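Local coordinates for trehalose synthase regulatory protein (Candida albicans, PDB 5HUS) that probably serves as a regulatory subunit in trehalose synthesis, its C-terminal domain having a HAD-type fold related to trehalose-phosphatases, at residues 20-25 / 70-75; 201-206 / 230-235; 245-250 / 274-279; 259-264 / 287-292; 279-284 / 293-298. All blocks are in the same frame, centred on the assembly; numbering follows the deposited sequence.

Interactions 1 to 4 all touch one another around a central mixed sheet, and interaction 5 joins them through interaction 3, sharing Ile-279. Interactions 1 and 3 are neighbouring strand pairs, centres about 10 Å apart, with strands 20-26 and 243-250 side by side. Interaction 5 lies further along the sheet, where strand 292-294 follows 272-278. Interaction 4, about 7 Å from interaction 3, centre to centre, packs helix 254-265 against a loop. Interaction 2 touches that helix from helix 200-213, about 28 Å from interaction 5, centre to centre. Along the chain, 1 closes before 2 and 2 before the rest; 3 precedes 5, while 4 alternates with both. Together they trace much of a HAD-type core.

Interaction 1 of 5, residues 20-25 / 70-75; sequences KRLIIL and FVYLLS
Lys-20 and Phe-70 meet at the start of the strand pair, where the lysine chain runs past the edge of the aromatic ring. Its CD lies 3.5 Å from Phe-70 CE1, near the ring plane, and CG is in that plane too. Because the lysine is extended beyond CG, with chi2 168° and the later torsions also near 180°, its methylenes stay beside the rim while NZ passes on to the carbonyl oxygen of His-212. The His-212 ring stacks with Phe-70 and, more steeply inclined, meets Tyr-72, whose OH it also bonds. On the same face, Leu-22 CD1 approaches Tyr-72 CD1 at 3.8 Å, the two side chains crossing at a slant; Ile-24 CG2 similarly meets Leu-74 CB at 4.2 Å. Strands 20-26 and 69-74 are parallel neighbours in the Rossmann-like sheet of the HAD fold, the former being its central strand, and their backbones pair in register, Leu-22 with Phe-70 through Leu-25 with Leu-73. Five N-H...O bonds join them, among them Leu-25 N to Tyr-72 O at 2.8 Å. The opposite face carries Ile-23, Leu-25, Val-71 and Leu-73. There Leu-25 CD1 touches Val-71 CG1 at 4.1 Å, and Leu-73 CD1 comes within 3.5 Å of the carbonyl O of Leu-25.

Interaction 2 of 5, residues 201-206 / 230-235; sequences SLKAIR and QPMKDD
A type I beta turn, Pro-231 to Asp-234, brings Met-232 over the guanidinium of Arg-206 on helix 200-213, while oxygens of the turn and of the residues beside it reach the edge of that group. The sulphur SD lies 3.6 Å above the guanidinium plane, over its centre. The methionine chain is bent twice, chi2 -60° placing SD and chi3 turning CE back toward the helix, where CE stands 4.0 Å from Arg-206 CD. Its CG meets Leu-202 CB, one helix turn before the arginine, at 3.9 Å. Edge-on to the arginine come the oxygens. NH2 donates to Gln-230 O at 2.7 Å, which lies close to the guanidinium plane, and also bonds the carbonyl of Phe-228. This contact fastens the loop between helix 225-229 and strand 243-250 to helix 200-213, with Tyr-262 of helix 254-265 packing on both Met-232 and Arg-206. NH1 makes a weak bond to Pro-231 O and a salt bridge to Asp-235 OD1 at 3.0 Å. That oxygen is approached on its syn side, but the carboxylate stands nearly perpendicular to the guanidinium, the planes 89° apart, and the aspartate is poorly ordered. Lys-203, extended beyond CG, sets CE 3.3 Å from Gln-230 O, while its NZ bonds the carbonyl of Gln-229.

Interaction 3 of 5, residues 245-250 / 274-279; sequences AVLYSG and LTVTLI
Leu-247 and Leu-274 lie side by side and point the same way, CD1 of the first 3.7 Å from CD2 of the second. Both have CG anti to the backbone N. Further along this face, Ser-249 CB packs against Val-276 CG1 at 3.6 Å, while Trp-14 of helix 8-15 packs against both leucines. Here the contact is closely filled and buried. The strands are in register from Leu-247 with Leu-274 to Gly-250 with Thr-277, and five backbone bonds, from Val-246 O to Leu-278 N, join them; Tyr-248 N to Leu-274 O is 3.0 Å, with an N-H...O angle of 162°. The other face is sparser across this pair: the side chain of Tyr-248 comes no nearer than its CB, 4.6 Å from Leu-274 O, and its OH turns to Asp-256 and Asn-259. Thr-275 likewise sends OG1 to Asn-264. The partly exposed end is held by Leu-278 N, which donates to Gly-250 O at 2.9 Å, while Leu-278 CB lies 3.7 Å from the same oxygen. The strands run parallel, 13° apart, and helix 254-265 connects them, as in the beta-alpha-beta crossover that recurs in HAD-type Rossmann-like domains.

Interaction 4 of 5, residues 259-264 / 287-292; sequences NYEYVN and KTAATY
Thr-288 OG1, 3.8 Å from Tyr-260 CD2, is held by two hydrogen bonds. The backbone N of Ala-290 donates to it at 3.0 Å with an angle of 165°, closing an ST turn, and Glu-257 OE2 shares a second hydrogen bond with it. The turn presents Ala-290 to the aromatic ring: its CB sits 3.7 Å from the centroid of Tyr-260, only 3° off the ring normal, a CH-pi contact almost exactly over the centre. The tyrosine OH continues to the carbonyl of Gly-251, and its ring meets Tyr-248 at a steep angle. Helix 254-265, the connection of the beta-alpha-beta unit between strands 243-250 and 272-278, is thereby packed against the loop that leads into strand 292-294. One helix turn further on, Asn-264 ND2 donates to Ala-289 O at 2.9 Å. The oxygen lies in the asparagine amide plane, whereas ND2 stands 38° out of the Ala-289 carbonyl plane. The backbone N of Thr-291 bonds Thr-275 OG1 of strand 272-278. On the solvent side, where Glu-261 is exposed, Ala-289 CB touches its CG at 3.8 Å.

Interaction 5 of 5, residues 279-284 / 293-298; sequences ISSSNE and GVRGIN
Arg-295 can be traced outward over Ile-279 to a salt bridge with Glu-284. Its CB lies 4.0 Å from the carbonyl O of Ile-279, and CG rests 3.8 Å from Ile-279 CG1. The chain is extended from CG to NE, with chi2 -158° setting CD nearly anti to CA; NE then lies 4.1 Å from Ile-279 CD1. That methyl sits 3.9 Å above one face of the guanidinium, offset toward its rim. At the tip, NH2 donates to Glu-284 OE2 at 2.7 Å, on the anti side of the carboxylate, and the two planes stand 86° apart. NH1 comes only within 3.8 Å of Ser-281 OG, too far for a bond. In the backbone, the N of Ile-279 donates to Val-294 O at a short 2.6 Å. The loop itself is tied by Asn-283 OD1, which accepts from Ser-280 N, and has a cis peptide before Ser-282. Strand 292-294 lies between strands 272-278 and 4-5 in the sheet; Ile-279 follows directly on strand 272-278, so its bond prolongs the pairing past the strand end, and Gly-296 N-caps helix 297-304 just beyond the arginine.

Interaction 1 of 5, residues 20-25 / 70-75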
# COMPACT_ATOMS: atom_id res chain seq x y z
N LYS A 20 -5.17 2.09 21.33
CA LYS A 20 -5.25 2.73 20.02
C LYS A 20 -5.67 1.76 18.91
O LYS A 20 -5.41 0.55 18.98
CB LYS A 20 -3.90 3.35 19.65
CG LYS A 20 -3.45 4.48 20.56
CD LYS A 20 -1.99 4.83 20.28
CE LYS A 20 -1.50 6.02 21.09
NZ LYS A 20 -0.06 6.30 20.80
N ARG A 21 -6.31 2.30 17.88
CA ARG A 21 -6.72 1.53 16.72
C ARG A 21 -6.05 2.08 15.47
O ARG A 21 -6.13 3.27 15.20
CB ARG A 21 -8.24 1.57 16.55
CG ARG A 21 -9.03 1.31 17.83
CD ARG A 21 -10.47 1.76 17.65
NE ARG A 21 -11.21 1.83 18.91
CZ ARG A 21 -12.40 2.42 19.03
NH1 ARG A 21 -12.96 2.99 17.97
NH2 ARG A 21 -13.02 2.44 20.20
N LEU A 22 -5.39 1.20 14.72
CA LEU A 22 -4.67 1.59 13.51
C LEU A 22 -5.36 1.00 12.30
O LEU A 22 -5.58 -0.22 12.23
CB LEU A 22 -3.21 1.13 13.56
CG LEU A 22 -2.40 1.37 12.28
CD1 LEU A 22 -2.30 2.85 11.97
CD2 LEU A 22 -1.02 0.74 12.42
N ILE A 23 -5.74 1.86 11.36
CA ILE A 23 -6.46 1.44 10.17
C ILE A 23 -5.68 1.85 8.94
O ILE A 23 -5.34 3.02 8.78
CB ILE A 23 -7.88 2.04 10.13
CG1 ILE A 23 -8.70 1.52 11.32
CG2 ILE A 23 -8.55 1.71 8.81
CD1 ILE A 23 -10.05 2.18 11.49
N ILE A 24 -5.37 0.87 8.09
CA ILE A 24 -4.60 1.13 6.88
C ILE A 24 -5.44 0.75 5.68
O ILE A 24 -5.86 -0.40 5.54
CB ILE A 24 -3.26 0.35 6.89
CG1 ILE A 24 -2.39 0.87 8.04
CG2 ILE A 24 -2.54 0.50 5.55
CD1 ILE A 24 -1.20 0.01 8.34
N LEU A 25 -5.73 1.74 4.84
CA LEU A 25 -6.61 1.54 3.69
C LEU A 25 -5.83 1.67 2.38
O LEU A 25 -5.35 2.75 2.04
CB LEU A 25 -7.76 2.56 3.72
CG LEU A 25 -8.57 2.60 5.02
CD1 LEU A 25 -9.68 3.65 4.94
CD2 LEU A 25 -9.13 1.22 5.32
N PHE A 70 -6.24 5.97 14.27
CA PHE A 70 -5.33 6.54 13.28
C PHE A 70 -5.57 5.87 11.94
O PHE A 70 -5.42 4.65 11.82
CB PHE A 70 -3.88 6.36 13.73
CG PHE A 70 -3.62 6.85 15.12
CD1 PHE A 70 -3.50 5.95 16.17
CD2 PHE A 70 -3.51 8.20 15.39
CE1 PHE A 70 -3.27 6.40 17.46
CE2 PHE A 70 -3.27 8.65 16.67
CZ PHE A 70 -3.16 7.75 17.71
N VAL A 71 -5.95 6.66 10.95
CA VAL A 71 -6.25 6.15 9.62
C VAL A 71 -5.17 6.55 8.63
O VAL A 71 -4.84 7.73 8.53
CB VAL A 71 -7.61 6.66 9.10
CG1 VAL A 71 -7.92 6.08 7.73
CG2 VAL A 71 -8.71 6.29 10.09
N TYR A 72 -4.61 5.56 7.93
CA TYR A 72 -3.58 5.79 6.91
C TYR A 72 -4.01 5.29 5.55
O TYR A 72 -4.56 4.20 5.42
CB TYR A 72 -2.26 5.11 7.29
CG TYR A 72 -1.50 5.87 8.34
CD1 TYR A 72 -1.92 5.87 9.66
CD2 TYR A 72 -0.36 6.60 8.01
CE1 TYR A 72 -1.24 6.59 10.63
CE2 TYR A 72 0.33 7.31 8.97
CZ TYR A 72 -0.12 7.31 10.27
OH TYR A 72 0.58 8.01 11.22
N LEU A 73 -3.76 6.11 4.53
CA LEU A 73 -3.94 5.69 3.14
C LEU A 73 -2.65 5.09 2.60
O LEU A 73 -1.58 5.69 2.72
CB LEU A 73 -4.34 6.88 2.28
CG LEU A 73 -4.34 6.61 0.77
CD1 LEU A 73 -5.56 5.80 0.38
CD2 LEU A 73 -4.28 7.93 -0.01
N LEU A 74 -2.74 3.90 2.00
CA LEU A 74 -1.61 3.28 1.32
C LEU A 74 -1.87 3.40 -0.17
O LEU A 74 -2.87 2.88 -0.67
CB LEU A 74 -1.43 1.82 1.74
CG LEU A 74 -0.37 1.00 0.99
CD1 LEU A 74 1.03 1.59 1.17
CD2 LEU A 74 -0.40 -0.46 1.43
N SER A 75 -0.98 4.09 -0.86
CA SER A 75 -1.19 4.48 -2.26
C SER A 75 0.07 4.28 -3.07
O SER A 75 1.18 4.43 -2.55
CB SER A 75 -1.63 5.94 -2.33
OG SER A 75 -1.67 6.41 -3.67

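Interaction 2 of 5, residues 201-206 / 230-235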
# COMPACT_ATOMS: atom_id res chain seq x y z
N SER A 201 5.95 -2.31 1.26
CA SER A 201 4.65 -2.01 1.87
C SER A 201 4.58 -2.60 3.28
O SER A 201 4.03 -1.99 4.20
CB SER A 201 3.49 -2.53 1.02
OG SER A 201 3.50 -3.95 0.93
N LEU A 202 5.15 -3.79 3.45
CA LEU A 202 5.20 -4.42 4.77
C LEU A 202 6.04 -3.59 5.73
O LEU A 202 5.67 -3.40 6.88
CB LEU A 202 5.77 -5.84 4.67
CG LEU A 202 4.85 -7.00 4.26
CD1 LEU A 202 4.29 -6.82 2.86
CD2 LEU A 202 5.61 -8.31 4.36
N LYS A 203 7.18 -3.10 5.24
CA LYS A 203 8.07 -2.31 6.08
C LYS A 203 7.42 -0.98 6.47
O LYS A 203 7.63 -0.50 7.59
CB LYS A 203 9.40 -2.08 5.37
CG LYS A 203 10.17 -3.37 5.15
CD LYS A 203 11.57 -3.14 4.60
CE LYS A 203 12.30 -4.46 4.42
NZ LYS A 203 13.70 -4.27 3.91
N ALA A 204 6.64 -0.40 5.57
CA ALA A 204 5.94 0.85 5.88
C ALA A 204 4.85 0.63 6.92
O ALA A 204 4.69 1.44 7.83
CB ALA A 204 5.35 1.46 4.61
N ILE A 205 4.10 -0.46 6.78
CA ILE A 205 3.07 -0.78 7.75
C ILE A 205 3.70 -0.99 9.12
O ILE A 205 3.23 -0.47 10.12
CB ILE A 205 2.26 -2.02 7.32
CG1 ILE A 205 1.39 -1.68 6.11
CG2 ILE A 205 1.38 -2.52 8.50
CD1 ILE A 205 0.68 -2.87 5.48
N ARG A 206 4.81 -1.72 9.15
CA ARG A 206 5.53 -1.97 10.40
C ARG A 206 6.01 -0.66 11.01
O ARG A 206 5.94 -0.48 12.22
CB ARG A 206 6.71 -2.92 10.17
CG ARG A 206 7.57 -3.12 11.41
CD ARG A 206 8.68 -4.13 11.17
NE ARG A 206 9.66 -3.66 10.20
CZ ARG A 206 10.71 -4.37 9.79
NH1 ARG A 206 10.92 -5.59 10.27
NH2 ARG A 206 11.55 -3.86 8.89
N GLN A 230 15.34 -2.94 7.78
CA GLN A 230 15.81 -4.31 7.95
C GLN A 230 14.73 -5.29 7.49
O GLN A 230 13.57 -4.92 7.39
CB GLN A 230 16.20 -4.56 9.42
CG GLN A 230 15.04 -4.94 10.33
CD GLN A 230 15.42 -4.85 11.80
OE1 GLN A 230 16.56 -4.56 12.14
NE2 GLN A 230 14.45 -5.09 12.68
N PRO A 231 15.12 -6.55 7.19
CA PRO A 231 14.11 -7.51 6.71
C PRO A 231 12.99 -7.75 7.72
O PRO A 231 13.21 -7.65 8.93
CB PRO A 231 14.93 -8.79 6.50
CG PRO A 231 16.16 -8.61 7.32
CD PRO A 231 16.46 -7.15 7.24
N MET A 232 11.81 -8.07 7.21
CA MET A 232 10.63 -8.29 8.05
C MET A 232 10.80 -9.44 9.04
O MET A 232 10.05 -9.55 10.00
CB MET A 232 9.40 -8.55 7.17
CG MET A 232 8.96 -7.34 6.36
SD MET A 232 8.54 -5.94 7.41
CE MET A 232 7.29 -6.67 8.46
N LYS A 233 11.80 -10.28 8.80
CA LYS A 233 12.07 -11.44 9.65
C LYS A 233 12.43 -11.03 11.08
O LYS A 233 11.97 -11.65 12.05
CB LYS A 233 13.19 -12.29 9.06
CG LYS A 233 13.11 -12.47 7.55
CD LYS A 233 14.31 -13.26 7.03
CE LYS A 233 15.62 -12.61 7.46
NZ LYS A 233 16.81 -13.46 7.16
N ASP A 234 13.24 -9.99 11.21
CA ASP A 234 13.70 -9.52 12.52
C ASP A 234 12.69 -8.57 13.17
O ASP A 234 12.61 -7.40 12.80
CB ASP A 234 15.05 -8.81 12.37
CG ASP A 234 15.86 -9.33 11.20
OD1 ASP A 234 15.75 -10.53 10.89
OD2 ASP A 234 16.60 -8.53 10.59
N ASP A 235 11.94 -9.08 14.14
CA ASP A 235 10.91 -8.27 14.78
C ASP A 235 10.72 -8.57 16.27
O ASP A 235 10.08 -9.56 16.64
CB ASP A 235 9.57 -8.45 14.05
CG ASP A 235 9.42 -7.50 12.88
OD1 ASP A 235 9.98 -6.39 12.95
OD2 ASP A 235 8.74 -7.86 11.90

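Interaction 3 of 5, residues 245-250 / 274-279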
# COMPACT_ATOMS: atom_id res chain seq x y z
N ALA A 245 -5.53 -2.71 18.29
CA ALA A 245 -6.26 -3.20 17.13
C ALA A 245 -5.67 -2.66 15.84
O ALA A 245 -5.40 -1.46 15.75
CB ALA A 245 -7.73 -2.83 17.23
N VAL A 246 -5.47 -3.54 14.87
CA VAL A 246 -4.97 -3.15 13.54
C VAL A 246 -5.89 -3.70 12.45
O VAL A 246 -6.32 -4.85 12.52
CB VAL A 246 -3.53 -3.64 13.29
CG1 VAL A 246 -3.03 -3.16 11.93
CG2 VAL A 246 -2.60 -3.17 14.39
N LEU A 247 -6.20 -2.86 11.47
CA LEU A 247 -7.04 -3.28 10.36
C LEU A 247 -6.38 -2.89 9.04
O LEU A 247 -5.84 -1.80 8.91
CB LEU A 247 -8.44 -2.65 10.46
CG LEU A 247 -9.53 -3.04 9.45
CD1 LEU A 247 -10.90 -2.90 10.10
CD2 LEU A 247 -9.48 -2.20 8.18
N TYR A 248 -6.42 -3.79 8.06
CA TYR A 248 -5.95 -3.48 6.72
C TYR A 248 -7.03 -3.82 5.72
O TYR A 248 -7.61 -4.90 5.79
CB TYR A 248 -4.66 -4.24 6.39
CG TYR A 248 -4.17 -4.05 4.98
CD1 TYR A 248 -4.62 -4.87 3.94
CD2 TYR A 248 -3.27 -3.03 4.66
CE1 TYR A 248 -4.19 -4.68 2.64
CE2 TYR A 248 -2.84 -2.84 3.36
CZ TYR A 248 -3.30 -3.67 2.36
OH TYR A 248 -2.86 -3.50 1.06
N SER A 249 -7.31 -2.88 4.81
CA SER A 249 -8.24 -3.14 3.73
C SER A 249 -7.55 -2.92 2.40
O SER A 249 -6.78 -1.97 2.24
CB SER A 249 -9.47 -2.24 3.83
OG SER A 249 -10.37 -2.51 2.77
N GLY A 250 -7.83 -3.78 1.43
CA GLY A 250 -7.22 -3.63 0.12
C GLY A 250 -8.05 -4.26 -0.97
O GLY A 250 -9.27 -4.35 -0.87
N LEU A 274 -7.77 -7.41 11.75
CA LEU A 274 -8.83 -7.67 10.79
C LEU A 274 -8.31 -7.33 9.41
O LEU A 274 -7.73 -6.28 9.20
CB LEU A 274 -10.09 -6.86 11.12
CG LEU A 274 -11.39 -7.11 10.34
CD1 LEU A 274 -12.58 -6.65 11.17
CD2 LEU A 274 -11.39 -6.39 8.99
N THR A 275 -8.52 -8.24 8.47
CA THR A 275 -8.20 -7.98 7.08
C THR A 275 -9.48 -8.10 6.25
O THR A 275 -10.27 -9.03 6.45
CB THR A 275 -7.14 -8.95 6.55
OG1 THR A 275 -7.52 -10.30 6.87
CG2 THR A 275 -5.79 -8.66 7.19
N VAL A 276 -9.68 -7.17 5.34
CA VAL A 276 -10.87 -7.17 4.49
C VAL A 276 -10.50 -6.76 3.08
O VAL A 276 -9.71 -5.82 2.87
CB VAL A 276 -11.97 -6.25 5.06
CG1 VAL A 276 -11.43 -4.86 5.35
CG2 VAL A 276 -13.15 -6.18 4.11
N THR A 277 -11.03 -7.47 2.09
CA THR A 277 -10.75 -7.15 0.71
C THR A 277 -12.00 -6.70 -0.03
O THR A 277 -13.10 -7.16 0.27
CB THR A 277 -10.14 -8.34 -0.05
OG1 THR A 277 -9.81 -7.93 -1.38
CG2 THR A 277 -11.11 -9.52 -0.12
N LEU A 278 -11.81 -5.78 -0.96
CA LEU A 278 -12.84 -5.41 -1.92
C LEU A 278 -13.02 -6.54 -2.92
O LEU A 278 -12.04 -7.04 -3.47
CB LEU A 278 -12.48 -4.11 -2.63
CG LEU A 278 -12.60 -2.85 -1.78
CD1 LEU A 278 -11.81 -1.70 -2.40
CD2 LEU A 278 -14.06 -2.46 -1.64
N ILE A 279 -14.26 -6.97 -3.12
CA ILE A 279 -14.56 -8.04 -4.07
C ILE A 279 -15.60 -7.56 -5.07
O ILE A 279 -16.30 -6.58 -4.83
CB ILE A 279 -15.07 -9.30 -3.36
CG1 ILE A 279 -16.40 -9.02 -2.65
CG2 ILE A 279 -14.04 -9.82 -2.38
CD1 ILE A 279 -16.92 -10.19 -1.85

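Interaction 4 of 5, residues 259-264 / 287-292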
# COMPACT_ATOMS: atom_id res chain seq x y z
N ASN A 259 0.32 -8.05 2.37
CA ASN A 259 -0.16 -7.23 3.47
C ASN A 259 -1.19 -7.95 4.34
O ASN A 259 -1.16 -7.84 5.56
CB ASN A 259 -0.73 -5.91 2.95
CG ASN A 259 0.34 -5.02 2.34
OD1 ASN A 259 1.52 -5.15 2.65
ND2 ASN A 259 -0.07 -4.11 1.46
N TYR A 260 -2.11 -8.69 3.71
CA TYR A 260 -3.11 -9.44 4.49
C TYR A 260 -2.43 -10.45 5.39
O TYR A 260 -2.72 -10.55 6.58
CB TYR A 260 -4.11 -10.18 3.59
CG TYR A 260 -5.00 -9.29 2.75
CD1 TYR A 260 -5.59 -8.16 3.29
CD2 TYR A 260 -5.23 -9.59 1.42
CE1 TYR A 260 -6.41 -7.35 2.51
CE2 TYR A 260 -6.03 -8.78 0.64
CZ TYR A 260 -6.61 -7.67 1.18
OH TYR A 260 -7.40 -6.88 0.39
N GLU A 261 -1.51 -11.22 4.81
CA GLU A 261 -0.80 -12.23 5.58
C GLU A 261 -0.02 -11.62 6.74
O GLU A 261 0.01 -12.17 7.84
CB GLU A 261 0.12 -13.03 4.66
CG GLU A 261 -0.63 -13.89 3.65
CD GLU A 261 0.30 -14.58 2.67
OE1 GLU A 261 1.52 -14.62 2.93
OE2 GLU A 261 -0.19 -15.08 1.63
N TYR A 262 0.60 -10.46 6.50
CA TYR A 262 1.35 -9.78 7.55
C TYR A 262 0.44 -9.28 8.68
O TYR A 262 0.73 -9.51 9.86
CB TYR A 262 2.15 -8.60 6.98
CG TYR A 262 2.87 -7.79 8.04
CD1 TYR A 262 3.71 -8.41 8.97
CD2 TYR A 262 2.72 -6.42 8.13
CE1 TYR A 262 4.36 -7.68 9.95
CE2 TYR A 262 3.37 -5.67 9.10
CZ TYR A 262 4.18 -6.31 10.01
OH TYR A 262 4.84 -5.58 10.98
N VAL A 263 -0.65 -8.61 8.32
CA VAL A 263 -1.56 -8.09 9.33
C VAL A 263 -2.22 -9.24 10.08
O VAL A 263 -2.42 -9.16 11.29
CB VAL A 263 -2.61 -7.15 8.71
CG1 VAL A 263 -3.66 -6.77 9.73
CG2 VAL A 263 -1.92 -5.91 8.17
N ASN A 264 -2.54 -10.32 9.37
CA ASN A 264 -3.10 -11.52 10.02
C ASN A 264 -2.14 -12.08 11.07
O ASN A 264 -2.56 -12.49 12.15
CB ASN A 264 -3.41 -12.61 8.99
CG ASN A 264 -4.69 -12.33 8.22
OD1 ASN A 264 -5.47 -11.46 8.59
ND2 ASN A 264 -4.90 -13.09 7.15
N LYS A 287 -8.24 -16.46 -5.11
CA LYS A 287 -7.89 -16.83 -3.74
C LYS A 287 -7.32 -15.64 -2.96
O LYS A 287 -6.62 -14.80 -3.52
CB LYS A 287 -6.89 -17.99 -3.74
CG LYS A 287 -7.47 -19.29 -4.27
CD LYS A 287 -8.53 -19.84 -3.33
CE LYS A 287 -9.26 -21.02 -3.94
NZ LYS A 287 -10.02 -20.62 -5.16
N THR A 288 -7.62 -15.58 -1.67
CA THR A 288 -7.13 -14.50 -0.82
C THR A 288 -6.93 -14.93 0.63
O THR A 288 -7.56 -15.88 1.10
CB THR A 288 -8.08 -13.29 -0.83
OG1 THR A 288 -7.52 -12.24 -0.03
CG2 THR A 288 -9.44 -13.68 -0.27
N ALA A 289 -6.05 -14.22 1.33
CA ALA A 289 -5.82 -14.46 2.75
C ALA A 289 -6.63 -13.50 3.61
O ALA A 289 -6.63 -13.61 4.83
CB ALA A 289 -4.34 -14.34 3.07
N ALA A 290 -7.31 -12.54 2.97
CA ALA A 290 -8.20 -11.64 3.70
C ALA A 290 -9.31 -12.44 4.36
O ALA A 290 -9.83 -13.39 3.78
CB ALA A 290 -8.78 -10.58 2.77
N THR A 291 -9.66 -12.08 5.59
CA THR A 291 -10.72 -12.77 6.31
C THR A 291 -12.10 -12.38 5.78
O THR A 291 -12.97 -13.24 5.60
CB THR A 291 -10.67 -12.49 7.82
OG1 THR A 291 -9.36 -12.76 8.31
CG2 THR A 291 -11.69 -13.34 8.56
N TYR A 292 -12.28 -11.09 5.53
CA TYR A 292 -13.59 -10.54 5.16
C TYR A 292 -13.60 -9.98 3.74
O TYR A 292 -12.55 -9.64 3.19
CB TYR A 292 -14.00 -9.44 6.13
CG TYR A 292 -14.22 -9.90 7.55
CD1 TYR A 292 -15.49 -10.26 7.99
CD2 TYR A 292 -13.17 -9.94 8.46
CE1 TYR A 292 -15.70 -10.67 9.30
CE2 TYR A 292 -13.38 -10.35 9.77
CZ TYR A 292 -14.64 -10.71 10.18
OH TYR A 292 -14.85 -11.12 11.48

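Interaction 5 of 5, residues 279-284 / 293-298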
# COMPACT_ATOMS: atom_id res chain seq x y z
N ILE A 279 -14.26 -6.97 -3.12
CA ILE A 279 -14.56 -8.04 -4.07
C ILE A 279 -15.60 -7.56 -5.07
O ILE A 279 -16.30 -6.58 -4.83
CB ILE A 279 -15.07 -9.30 -3.36
CG1 ILE A 279 -16.40 -9.02 -2.65
CG2 ILE A 279 -14.04 -9.82 -2.38
CD1 ILE A 279 -16.92 -10.19 -1.85
N SER A 280 -15.69 -8.25 -6.20
CA SER A 280 -16.59 -7.83 -7.26
C SER A 280 -17.15 -9.00 -8.06
O SER A 280 -16.89 -10.16 -7.76
CB SER A 280 -15.88 -6.87 -8.21
OG SER A 280 -14.92 -7.56 -9.00
N SER A 281 -17.94 -8.66 -9.07
CA SER A 281 -18.33 -9.61 -10.10
C SER A 281 -17.58 -9.26 -11.38
O SER A 281 -17.88 -8.26 -12.03
CB SER A 281 -19.84 -9.59 -10.32
OG SER A 281 -20.54 -9.99 -9.16
N SER A 282 -16.60 -10.08 -11.74
CA SER A 282 -16.29 -11.29 -10.99
C SER A 282 -14.80 -11.51 -10.75
O SER A 282 -14.05 -11.82 -11.68
CB SER A 282 -16.88 -12.52 -11.69
OG SER A 282 -16.50 -13.72 -11.03
N ASN A 283 -14.38 -11.34 -9.50
CA ASN A 283 -13.10 -11.86 -9.03
C ASN A 283 -13.37 -12.76 -7.84
O ASN A 283 -12.53 -12.94 -6.96
CB ASN A 283 -12.14 -10.72 -8.67
CG ASN A 283 -12.75 -9.69 -7.74
OD1 ASN A 283 -13.60 -10.01 -6.90
ND2 ASN A 283 -12.32 -8.44 -7.88
N GLU A 284 -14.57 -13.33 -7.83
CA GLU A 284 -15.05 -14.17 -6.73
C GLU A 284 -14.26 -15.47 -6.57
O GLU A 284 -14.20 -16.02 -5.48
CB GLU A 284 -16.53 -14.50 -6.93
CG GLU A 284 -17.46 -13.30 -6.82
CD GLU A 284 -18.91 -13.65 -7.09
OE1 GLU A 284 -19.23 -14.04 -8.23
OE2 GLU A 284 -19.73 -13.54 -6.15
N GLY A 293 -14.79 -9.86 3.16
CA GLY A 293 -14.94 -9.21 1.86
C GLY A 293 -16.04 -8.16 1.84
O GLY A 293 -17.06 -8.31 2.52
N VAL A 294 -15.83 -7.09 1.08
CA VAL A 294 -16.86 -6.09 0.81
C VAL A 294 -17.00 -5.89 -0.69
O VAL A 294 -16.01 -5.96 -1.42
CB VAL A 294 -16.55 -4.71 1.44
CG1 VAL A 294 -17.27 -4.54 2.77
CG2 VAL A 294 -15.05 -4.48 1.56
N ARG A 295 -18.21 -5.60 -1.16
CA ARG A 295 -18.44 -5.53 -2.60
C ARG A 295 -18.31 -4.13 -3.19
O ARG A 295 -18.34 -3.97 -4.40
CB ARG A 295 -19.81 -6.12 -2.92
CG ARG A 295 -19.90 -7.58 -2.54
CD ARG A 295 -20.99 -8.33 -3.28
NE ARG A 295 -20.73 -9.77 -3.23
CZ ARG A 295 -20.23 -10.48 -4.24
NH1 ARG A 295 -19.96 -9.89 -5.40
NH2 ARG A 295 -20.02 -11.78 -4.10
N GLY A 296 -18.14 -3.13 -2.33
CA GLY A 296 -17.96 -1.77 -2.81
C GLY A 296 -17.23 -0.87 -1.82
O GLY A 296 -17.20 -1.15 -0.62
N ILE A 297 -16.66 0.22 -2.32
CA ILE A 297 -15.92 1.13 -1.46
C ILE A 297 -16.85 1.93 -0.54
O ILE A 297 -16.50 2.21 0.61
CB ILE A 297 -15.04 2.10 -2.29
CG1 ILE A 297 -14.24 3.02 -1.38
CG2 ILE A 297 -15.89 2.89 -3.28
CD1 ILE A 297 -12.94 3.49 -1.99
N ASN A 298 -18.03 2.29 -1.02
CA ASN A 298 -18.96 3.02 -0.17
C ASN A 298 -19.40 2.16 1.00
O ASN A 298 -19.55 2.65 2.12
CB ASN A 298 -20.18 3.50 -0.98
CG ASN A 298 -19.83 4.62 -1.94
OD1 ASN A 298 -18.75 4.63 -2.53
ND2 ASN A 298 -20.74 5.58 -2.09